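Local coordinates for CBS domain-containing protein (Agrobacterium tumefaciens, PDB 3FHM) that binds AMP and NADH through its pair of CBS domains and is of otherwise uncharacterised, possibly nucleotide-sensing, function, at residues V104-N109 / V127-N132; D36-G41 / H56-V61. All coordinates share one frame; numbering follows the deposited sequence.

Contact 1. Residues V104-N109 / V127-N132. With AMP (adenosine monophosphate), chain E.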
# COMPACT_ATOMS: atom_id res chain seq x y z
N VAL A 104 5.48 10.08 11.75
CA VAL A 104 6.78 10.56 11.20
C VAL A 104 6.56 11.45 9.93
O VAL A 104 5.76 11.10 9.08
CB VAL A 104 7.76 9.39 10.87
CG1 VAL A 104 9.05 9.89 10.28
CG2 VAL A 104 8.04 8.57 12.06
N ARG A 105 7.28 12.58 9.82
CA ARG A 105 7.10 13.61 8.75
C ARG A 105 8.39 13.90 7.99
O ARG A 105 9.49 13.60 8.46
CB ARG A 105 6.69 14.96 9.37
CG ARG A 105 5.58 14.94 10.42
CD ARG A 105 6.00 15.62 11.75
NE ARG A 105 5.33 14.97 12.90
CZ ARG A 105 5.11 15.53 14.09
NH1 ARG A 105 4.49 14.84 15.05
NH2 ARG A 105 5.47 16.79 14.33
N CYS A 106 8.26 14.56 6.84
CA CYS A 106 9.41 15.23 6.18
C CYS A 106 9.21 16.73 5.87
O CYS A 106 8.15 17.30 6.15
CB CYS A 106 9.84 14.50 4.93
SG CYS A 106 8.57 14.60 3.79
N GLN A 107 10.25 17.37 5.29
CA GLN A 107 10.26 18.81 5.01
C GLN A 107 10.32 19.06 3.52
O GLN A 107 10.53 18.14 2.75
CB GLN A 107 11.48 19.44 5.65
CG GLN A 107 11.30 19.78 7.09
CD GLN A 107 11.34 18.57 8.03
OE1 GLN A 107 10.75 18.60 9.13
NE2 GLN A 107 12.06 17.52 7.63
N HIS A 108 10.19 20.32 3.11
CA HIS A 108 10.18 20.67 1.67
C HIS A 108 11.48 20.32 0.98
O HIS A 108 11.56 20.13 -0.25
CB HIS A 108 9.83 22.15 1.43
CG HIS A 108 8.36 22.39 1.22
ND1 HIS A 108 7.75 22.25 -0.01
CD2 HIS A 108 7.37 22.75 2.09
CE1 HIS A 108 6.45 22.50 0.11
NE2 HIS A 108 6.20 22.81 1.37
N ASN A 109 12.51 20.21 1.82
CA ASN A 109 13.87 20.09 1.35
C ASN A 109 14.42 18.71 1.66
O ASN A 109 15.60 18.45 1.46
CB ASN A 109 14.75 21.23 1.91
CG ASN A 109 14.87 21.23 3.42
OD1 ASN A 109 13.92 20.96 4.14
ND2 ASN A 109 16.04 21.55 3.90
N VAL A 127 4.35 9.48 3.96
CA VAL A 127 4.97 10.51 4.83
C VAL A 127 4.40 11.92 4.61
O VAL A 127 4.50 12.46 3.51
CB VAL A 127 6.57 10.41 4.96
CG1 VAL A 127 7.17 9.22 4.23
CG2 VAL A 127 7.29 11.74 4.59
N PRO A 128 3.69 12.44 5.65
CA PRO A 128 3.07 13.77 5.70
C PRO A 128 4.18 14.80 5.64
O PRO A 128 5.21 14.62 6.31
CB PRO A 128 2.40 13.79 7.11
CG PRO A 128 2.17 12.40 7.45
CD PRO A 128 3.42 11.70 6.90
N VAL A 129 3.97 15.87 4.87
CA VAL A 129 4.95 17.00 4.79
C VAL A 129 4.62 18.19 5.74
O VAL A 129 3.49 18.73 5.76
CB VAL A 129 5.24 17.50 3.31
CG1 VAL A 129 6.42 18.47 3.26
CG2 VAL A 129 5.51 16.35 2.35
N GLU A 130 5.62 18.58 6.52
CA GLU A 130 5.52 19.71 7.48
C GLU A 130 6.43 20.91 7.13
O GLU A 130 7.50 20.75 6.57
CB GLU A 130 5.79 19.20 8.90
CG GLU A 130 6.27 20.24 9.87
CD GLU A 130 7.51 19.79 10.60
OE1 GLU A 130 7.51 18.61 11.05
OE2 GLU A 130 8.48 20.60 10.71
N GLU A 131 5.95 22.11 7.45
CA GLU A 131 6.74 23.33 7.36
C GLU A 131 6.07 24.40 8.18
O GLU A 131 4.89 24.73 7.96
CB GLU A 131 6.90 23.80 5.92
CG GLU A 131 5.61 24.26 5.27
CD GLU A 131 5.81 25.49 4.41
OE1 GLU A 131 4.81 26.21 4.21
OE2 GLU A 131 6.94 25.72 3.92
N ASN A 132 6.82 24.93 9.14
CA ASN A 132 6.31 25.92 10.06
C ASN A 132 5.25 25.31 10.95
O ASN A 132 4.27 25.96 11.28
CB ASN A 132 5.74 27.12 9.28
CG ASN A 132 6.83 28.02 8.67
OD1 ASN A 132 8.04 27.82 8.90
ND2 ASN A 132 6.40 29.02 7.90
P AMP E . 1.25 2.03 4.99
O1P AMP E . 1.40 3.49 5.17
O2P AMP E . -0.11 1.54 4.64
O3P AMP E . 2.43 1.44 4.22
O5' AMP E . 1.31 1.75 6.57
C5' AMP E . 1.41 0.49 7.28
C4' AMP E . 1.50 0.89 8.76
O4' AMP E . 2.39 1.99 8.91
C3' AMP E . 0.18 1.43 9.29
O3' AMP E . -0.05 1.16 10.67
C2' AMP E . 0.33 2.89 9.24
O2' AMP E . -0.43 3.43 10.28
C1' AMP E . 1.76 3.07 9.54
N9 AMP E . 2.13 4.41 9.03
C8 AMP E . 1.79 5.05 7.88
N7 AMP E . 2.28 6.33 7.78
C5 AMP E . 2.98 6.48 8.88
C6 AMP E . 3.77 7.58 9.42
N6 AMP E . 3.91 8.73 8.74
N1 AMP E . 4.34 7.36 10.62
C2 AMP E . 4.20 6.20 11.33
N3 AMP E . 3.49 5.16 10.93
C4 AMP E . 2.87 5.25 9.71
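C106 and V129 form a single backbone bridge, CA to CA 5.0 Å, between the irregular run 104-109 and strand 126-131. Both run broadly the same way, their end-to-end directions 54° apart, and both backbone bonds are made by C106: C106 N gives its hydrogen to P128 O at 3.1 Å, and E130 N gives its own to C106 O at 2.9 Å, almost straight (173° at the hydrogen). On the buried side, chi1 of 65° sets C106 SG between its own N and carbonyl carbon, where it meets CG2 of V127 and CG2 of V129; L115 and V26 add to this apolar cluster. R105, Q107 and E130 make a polar side. CD of R105 comes within 3.4 Å of E130 OE1, but R105 NH2 stays 4.3 Å from that oxygen, beyond a salt bridge, and R105 NE is hydrogen-bonded to V103 O. Separately, next to helix 26-33, H108 CD2 lies near E131 OE2. At the nucleotide end V104 N donates to N1 of AMP (3.2 Å), whose N6 donates to V104 O (3.0 Å). The Watson-Crick edge of adenine (N1 and N6) is thus read by backbone, while C106 ties the same run to strand 126-131.

Contact 2. Residues D36-G41 / H56-V61. With NAI (1,4-dihydronicotinamide adenine dinucleotide), chain F.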
# COMPACT_ATOMS: atom_id res chain seq x y z
N ASP A 36 -2.68 19.24 -1.79
CA ASP A 36 -3.83 18.91 -0.96
C ASP A 36 -3.71 17.66 -0.11
O ASP A 36 -2.99 16.74 -0.48
CB ASP A 36 -5.11 18.89 -1.77
CG ASP A 36 -5.92 20.20 -1.56
OD1 ASP A 36 -6.02 21.00 -2.53
OD2 ASP A 36 -6.43 20.44 -0.41
N VAL A 37 -4.34 17.66 1.07
CA VAL A 37 -4.42 16.41 1.86
C VAL A 37 -5.85 16.01 2.22
O VAL A 37 -6.58 16.84 2.78
CB VAL A 37 -3.64 16.45 3.18
CG1 VAL A 37 -3.33 15.03 3.62
CG2 VAL A 37 -2.36 17.26 3.06
N VAL A 38 -6.23 14.76 1.93
CA VAL A 38 -7.51 14.27 2.39
C VAL A 38 -7.49 13.82 3.85
O VAL A 38 -6.60 13.08 4.29
CB VAL A 38 -8.11 13.16 1.54
CG1 VAL A 38 -9.65 13.17 1.70
CG2 VAL A 38 -7.76 13.36 0.07
N THR A 39 -8.49 14.29 4.58
CA THR A 39 -8.59 14.06 5.98
C THR A 39 -9.99 13.57 6.40
O THR A 39 -11.00 13.87 5.76
CB THR A 39 -8.27 15.33 6.74
OG1 THR A 39 -9.19 16.33 6.35
CG2 THR A 39 -6.91 15.82 6.36
N VAL A 40 -10.01 12.79 7.49
CA VAL A 40 -11.20 12.50 8.32
C VAL A 40 -11.03 12.98 9.80
O VAL A 40 -9.90 13.03 10.30
CB VAL A 40 -11.46 10.97 8.26
CG1 VAL A 40 -11.88 10.54 6.81
CG2 VAL A 40 -10.21 10.14 8.79
N GLY A 41 -12.14 13.34 10.47
CA GLY A 41 -12.17 13.57 11.95
C GLY A 41 -12.13 12.28 12.80
O GLY A 41 -12.32 11.19 12.28
N HIS A 56 -11.92 8.49 -2.84
CA HIS A 56 -10.79 9.32 -3.27
C HIS A 56 -9.65 8.52 -3.97
O HIS A 56 -8.66 9.13 -4.40
CB HIS A 56 -10.21 10.16 -2.11
CG HIS A 56 -11.12 11.25 -1.61
ND1 HIS A 56 -11.04 12.55 -2.08
CD2 HIS A 56 -12.10 11.25 -0.68
CE1 HIS A 56 -11.96 13.29 -1.48
NE2 HIS A 56 -12.61 12.53 -0.62
N LYS A 57 -9.80 7.18 -4.08
CA LYS A 57 -8.77 6.28 -4.61
C LYS A 57 -7.43 6.47 -3.92
O LYS A 57 -6.42 6.51 -4.59
CB LYS A 57 -8.57 6.52 -6.10
CG LYS A 57 -9.43 5.75 -6.99
CD LYS A 57 -9.12 6.14 -8.41
CE LYS A 57 -10.13 5.45 -9.34
NZ LYS A 57 -9.82 3.96 -9.56
N ILE A 58 -7.39 6.60 -2.61
CA ILE A 58 -6.10 6.68 -1.92
C ILE A 58 -5.89 5.58 -0.86
O ILE A 58 -6.80 4.91 -0.54
CB ILE A 58 -5.87 8.11 -1.38
CG1 ILE A 58 -6.88 8.46 -0.27
CG2 ILE A 58 -5.94 9.04 -2.51
CD1 ILE A 58 -7.28 9.96 -0.20
N GLY A 59 -4.69 5.39 -0.36
CA GLY A 59 -4.45 4.37 0.63
C GLY A 59 -4.38 4.85 2.08
O GLY A 59 -4.23 4.03 2.99
N ALA A 60 -4.51 6.16 2.30
CA ALA A 60 -4.24 6.79 3.55
C ALA A 60 -5.15 7.99 3.76
O ALA A 60 -5.59 8.65 2.81
CB ALA A 60 -2.85 7.26 3.55
N VAL A 61 -5.47 8.25 5.03
CA VAL A 61 -6.15 9.47 5.42
C VAL A 61 -5.57 9.94 6.75
O VAL A 61 -5.23 9.13 7.63
CB VAL A 61 -7.74 9.41 5.46
CG1 VAL A 61 -8.35 9.52 4.01
CG2 VAL A 61 -8.28 8.28 6.19
PA NAI F . -1.90 5.60 -2.60
O1A NAI F . -2.76 4.83 -3.52
O2A NAI F . -2.17 5.77 -1.11
O5B NAI F . -1.79 7.10 -3.11
C5B NAI F . -2.15 7.45 -4.47
C4B NAI F . -1.92 8.93 -4.65
O4B NAI F . -2.71 9.69 -3.75
C3B NAI F . -0.50 9.19 -4.26
O3B NAI F . -0.05 10.14 -5.26
C2B NAI F . -0.56 9.88 -2.94
O2B NAI F . 0.23 11.01 -3.09
C1B NAI F . -1.92 10.46 -2.88
N9A NAI F . -2.48 10.46 -1.52
C8A NAI F . -2.43 9.45 -0.63
N7A NAI F . -3.04 9.83 0.53
C5A NAI F . -3.50 11.07 0.37
C6A NAI F . -4.25 12.03 1.19
N6A NAI F . -4.62 11.70 2.44
N1A NAI F . -4.55 13.25 0.67
C2A NAI F . -4.17 13.56 -0.58
N3A NAI F . -3.51 12.70 -1.37
C4A NAI F . -3.14 11.47 -0.96
O3 NAI F . -0.32 5.28 -2.62
PN NAI F . 0.62 4.27 -3.47
O1N NAI F . 1.01 2.95 -2.87
O2N NAI F . 1.75 5.21 -3.69
O5D NAI F . -0.20 3.97 -4.83
C5D NAI F . -1.00 2.82 -5.14
C4D NAI F . -0.64 2.41 -6.56
O4D NAI F . -0.80 3.55 -7.44
C3D NAI F . 0.86 1.99 -6.64
O3D NAI F . 1.04 0.82 -7.45
C2D NAI F . 1.61 3.12 -7.34
O2D NAI F . 2.76 2.67 -8.09
C1D NAI F . 0.45 3.75 -8.14
N1N NAI F . 0.65 5.16 -8.26
C2N NAI F . 0.63 5.67 -9.51
C3N NAI F . 0.84 7.05 -9.72
C7N NAI F . 0.76 7.56 -11.15
O7N NAI F . 0.90 8.77 -11.38
N7N NAI F . 0.49 6.67 -12.10
C4N NAI F . 1.08 7.90 -8.62
C5N NAI F . 1.12 7.34 -7.32
C6N NAI F . 0.89 5.94 -7.15
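H56, at the end of helix 46-56, turns its imidazole flat against V38: CG1 of V38 stands 3.8 Å from the ring centroid and only 8° off the ring normal, a CH-pi contact over the face. That methyl is anti to the backbone N of V38 (chi1 -154°), which directs it to the ring and leaves CG2 to meet the next hydrophobic residue. Positive phi at K57, with two bonds back into the last turn, makes a Schellman motif that ends the helix just before I58 and G59, which reach the nucleotide. I58 then sends CD1 to V38 CG2, 3.4 Å away, while its other branch, CG2, lies near O4B of the NADH adenosine ribose; one side chain thus touches both the opposite segment and the ligand. The path followed here is the beta-alpha-beta unit of a CBS domain, in which strand 39-40, helix 46-56 and parallel strand 60-64 follow one another, and the adenine lies beside the start of both strands. V38 N donates to N1A in a nearly straight bond (174° at the hydrogen), and N6A returns a bond to V38 O. G59 N bonds O2A of the diphosphate at 2.7 Å, and R77 and R125 of the second subunit also bind this dinucleotide. A60 O takes a second, weak bond from N6A at 3.2 Å, so the exocyclic amine is shared by both segments. V61, the last residue, puts CG2 against V40 CG2 at 3.7 Å, the two side chains crossing at about a right angle; L53 and T52 of helix 46-56 touch V61 and V40 respectively from the helix side.

In the fold
Contact 1 and contact 2 lie in different CBS domains of the chain, their centres about 17 Å apart and their nearest atoms about 7 Å apart without touching. Each presents a backbone N and O, from V104 or V38, to the N1 and 6-amino positions of an adenine, yet the segments are joined differently. Residues 104-109 and 127-132 share backbone hydrogen bonds and a partly buried interface with charged residues along its outer side. Residues 36-41 and 56-61 meet through apolar side chains and a histidine face in a more buried setting, and both bond the nucleotide; of the two segments of contact 1, V104-N109 makes the hydrogen bonds to AMP, and P128 only approaches N6.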